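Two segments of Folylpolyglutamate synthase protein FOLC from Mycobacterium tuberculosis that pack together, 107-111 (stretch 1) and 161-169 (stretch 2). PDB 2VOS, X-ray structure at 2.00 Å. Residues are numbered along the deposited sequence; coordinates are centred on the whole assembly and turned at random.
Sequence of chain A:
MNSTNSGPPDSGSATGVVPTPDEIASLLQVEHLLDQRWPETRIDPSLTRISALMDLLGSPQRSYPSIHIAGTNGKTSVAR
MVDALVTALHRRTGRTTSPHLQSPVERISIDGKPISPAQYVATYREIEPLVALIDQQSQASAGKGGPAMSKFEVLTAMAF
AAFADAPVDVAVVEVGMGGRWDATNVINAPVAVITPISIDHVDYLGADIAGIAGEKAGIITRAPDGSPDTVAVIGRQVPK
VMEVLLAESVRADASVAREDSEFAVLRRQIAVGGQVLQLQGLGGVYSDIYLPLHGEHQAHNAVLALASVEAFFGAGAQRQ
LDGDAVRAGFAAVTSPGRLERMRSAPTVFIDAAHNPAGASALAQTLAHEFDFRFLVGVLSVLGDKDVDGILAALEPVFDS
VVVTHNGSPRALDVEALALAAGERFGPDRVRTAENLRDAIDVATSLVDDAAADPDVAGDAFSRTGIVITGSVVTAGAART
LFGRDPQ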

# COMPACT_ATOMS: atom_id res chain seq x y z
N ARG A 107 -1.09 9.89 5.15
CA ARG A 107 -2.28 9.03 5.42
C ARG A 107 -3.59 9.73 5.10
O ARG A 107 -4.61 9.07 5.03
N ILE A 108 -3.57 11.06 4.93
CA ILE A 108 -4.80 11.78 4.60
C ILE A 108 -4.50 12.73 3.47
O ILE A 108 -3.77 13.70 3.66
N SER A 109 -5.08 12.46 2.30
CA SER A 109 -4.84 13.24 1.12
C SER A 109 -6.15 13.79 0.63
O SER A 109 -7.18 13.12 0.75
N ILE A 110 -6.11 15.01 0.12
CA ILE A 110 -7.31 15.65 -0.54
C ILE A 110 -6.82 16.14 -1.88
O ILE A 110 -5.69 16.68 -1.93
N ASP A 111 -7.58 15.88 -2.94
CA ASP A 111 -7.27 16.32 -4.29
C ASP A 111 -5.98 15.67 -4.75
O ASP A 111 -5.25 16.29 -5.51
N ALA A 161 -13.15 12.78 9.22
CA ALA A 161 -13.52 14.18 9.59
C ALA A 161 -12.98 15.14 8.52
O ALA A 161 -13.64 16.08 8.06
N ALA A 162 -11.72 14.92 8.14
CA ALA A 162 -11.10 15.83 7.19
C ALA A 162 -11.84 15.74 5.85
O ALA A 162 -11.96 16.74 5.11
N PHE A 163 -12.32 14.55 5.48
CA PHE A 163 -13.00 14.43 4.19
C PHE A 163 -14.30 15.23 4.22
O PHE A 163 -14.71 15.79 3.19
N ALA A 164 -14.98 15.22 5.36
CA ALA A 164 -16.23 16.02 5.51
C ALA A 164 -15.93 17.54 5.61
O ALA A 164 -16.72 18.36 5.13
N ASP A 165 -14.83 17.91 6.29
CA ASP A 165 -14.36 19.31 6.37
C ASP A 165 -14.05 19.90 5.02
O ASP A 165 -14.18 21.10 4.84
N ALA A 166 -13.58 19.06 4.07
CA ALA A 166 -13.01 19.61 2.81
C ALA A 166 -14.00 20.43 1.96
O ALA A 166 -13.68 21.58 1.57
N PRO A 167 -15.15 19.84 1.57
CA PRO A 167 -15.54 18.45 1.61
C PRO A 167 -15.13 17.78 0.33
O PRO A 167 -14.77 18.46 -0.60
N VAL A 168 -15.22 16.47 0.26
CA VAL A 168 -14.85 15.74 -0.95
C VAL A 168 -16.13 15.24 -1.67
O VAL A 168 -17.23 15.27 -1.10
N ASP A 169 -15.99 14.84 -2.93
CA ASP A 169 -17.09 14.16 -3.66
C ASP A 169 -17.02 12.62 -3.44
O ASP A 169 -18.05 11.93 -3.42

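The centre of this contact is I110, which has 70 Å² of its surface covered by the other stretch, the largest covered area of any residue here. Its CA-to-CB bond points sideways relative to stretch 2, yet the end of the side chain comes nearer, because chi1 at -58° (m) and chi2 at -67° (m) swing CD1 toward stretch 2. That one methyl makes the closest approach to four residues. I110 CD1 lies 3.6 Å from F163 CD1, 3.8 Å from V168 CG1 and 4.1 Å from A166 CB, all apolar side-chain contacts, and 4.3 Å from the backbone A162 O. Relative to the F163 ring the methyl sits at the edge, near the ring plane, so the isoleucine abuts the phenyl rim rather than covering its face.

F163 reaches this position in the same indirect way. Its CA-to-CB bond is sideways, but chi1 of -64° (m) and chi2 of -21° bring the ring toward the strand, and 44 Å² of the residue is covered. The ring also meets I108, with F163 CE1 4.0 Å from I108 CG2, and approaches the strand backbone, with F163 CE1 3.7 Å from S109 O. Each of these approaches is oblique to the ring.

I108 forms the second apolar point. Here the CA-to-CB bond itself points toward stretch 2, and the m,t rotamer (chi1 -50°, chi2 169°) leaves CG2 as the contacting atom: I108 CG2 lies 3.9 Å from A162 CB as well as near the phenyl ring. A162 also points toward its partner, and its CB methyl meets I108 CG2. The axes of strand 108-110 and helix 161-165 run nearly parallel, at 15°, with a closest approach of 9.4 Å, a gap bridged by these apolar side chains.

S109, between the two isoleucines, points away. Its chi1 is -63° (m), and its side chain comes no closer than 6.3 Å to stretch 2; its backbone oxygen makes its contact with the phenyl ring.

Further along stretch 2, the CA-to-CB bond of A166 points toward stretch 1, and that of V168, whose chi1 is -56° (m), is sideways. Local backbone bonds accompany this turn: A166 N donates weakly to A162 O (3.0 Å) and V168 N weakly to F163 O (3.1 Å). Between these residues P167 follows a cis peptide bond and points away, its side chain 8.0 Å from stretch 1 at nearest.

The polar edge contributes no direct pairing. No hydrogen bond crosses between the stretches, and the 228 Å² buried, both sides summed, comes mainly from apolar side chains. The side chain of D111, with chi1 -62° (m), stays 6.6 Å from stretch 2 although its end comes nearer; both carboxylate oxygens are hydrogen-bonded elsewhere in the structure. R107, D165 and D169 likewise make no contact across the interface, their side chains remaining at least 7.5 Å from the opposing stretch.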

# COMPACT_ATOMS: atom_id res chain seq x y z
CB ARG A 107 -2.36 8.63 6.90
CG ARG A 107 -1.11 7.78 7.28
CD ARG A 107 -0.98 7.61 8.79
NE ARG A 107 0.05 6.58 9.07
CZ ARG A 107 -0.19 5.26 9.18
NH1 ARG A 107 -1.44 4.74 9.08
NH2 ARG A 107 0.85 4.43 9.43
CB ILE A 108 -5.34 12.59 5.82
CG1 ILE A 108 -5.40 11.67 7.06
CG2 ILE A 108 -6.69 13.34 5.47
CD1 ILE A 108 -5.65 12.41 8.43
CB SER A 109 -4.23 12.38 0.00
OG SER A 109 -2.95 11.88 0.43
CB ILE A 110 -7.80 16.90 0.27
CG1 ILE A 110 -8.17 16.52 1.74
CG2 ILE A 110 -8.98 17.63 -0.51
CD1 ILE A 110 -9.34 15.64 1.83
CB ASP A 111 -7.07 17.84 -4.35
CG ASP A 111 -8.34 18.63 -3.95
OD1 ASP A 111 -9.43 18.32 -4.52
OD2 ASP A 111 -8.24 19.56 -3.10
CB ALA A 161 -12.90 14.52 10.96
CB ALA A 162 -9.62 15.43 6.99
CB PHE A 163 -13.31 12.96 3.81
CG PHE A 163 -12.07 12.10 3.63
CD1 PHE A 163 -10.82 12.70 3.37
CD2 PHE A 163 -12.15 10.70 3.73
CE1 PHE A 163 -9.69 11.89 3.19
CE2 PHE A 163 -11.03 9.88 3.54
CZ PHE A 163 -9.80 10.47 3.28
CB ALA A 164 -17.04 15.51 6.74
CB ASP A 165 -13.04 19.39 7.18
CG ASP A 165 -13.24 19.14 8.68
OD1 ASP A 165 -14.39 19.26 9.18
OD2 ASP A 165 -12.24 18.81 9.36
CB ALA A 166 -12.35 18.49 1.94
CB PRO A 167 -17.09 18.52 1.63
CG PRO A 167 -17.42 19.74 0.88
CD PRO A 167 -16.22 20.69 1.00
CB VAL A 168 -13.93 14.54 -0.62
CG1 VAL A 168 -12.66 15.00 0.16
CG2 VAL A 168 -14.67 13.49 0.18
CB ASP A 169 -16.96 14.41 -5.18
CG ASP A 169 -17.17 15.81 -5.54
OD1 ASP A 169 -18.05 16.42 -4.92
OD2 ASP A 169 -16.46 16.32 -6.46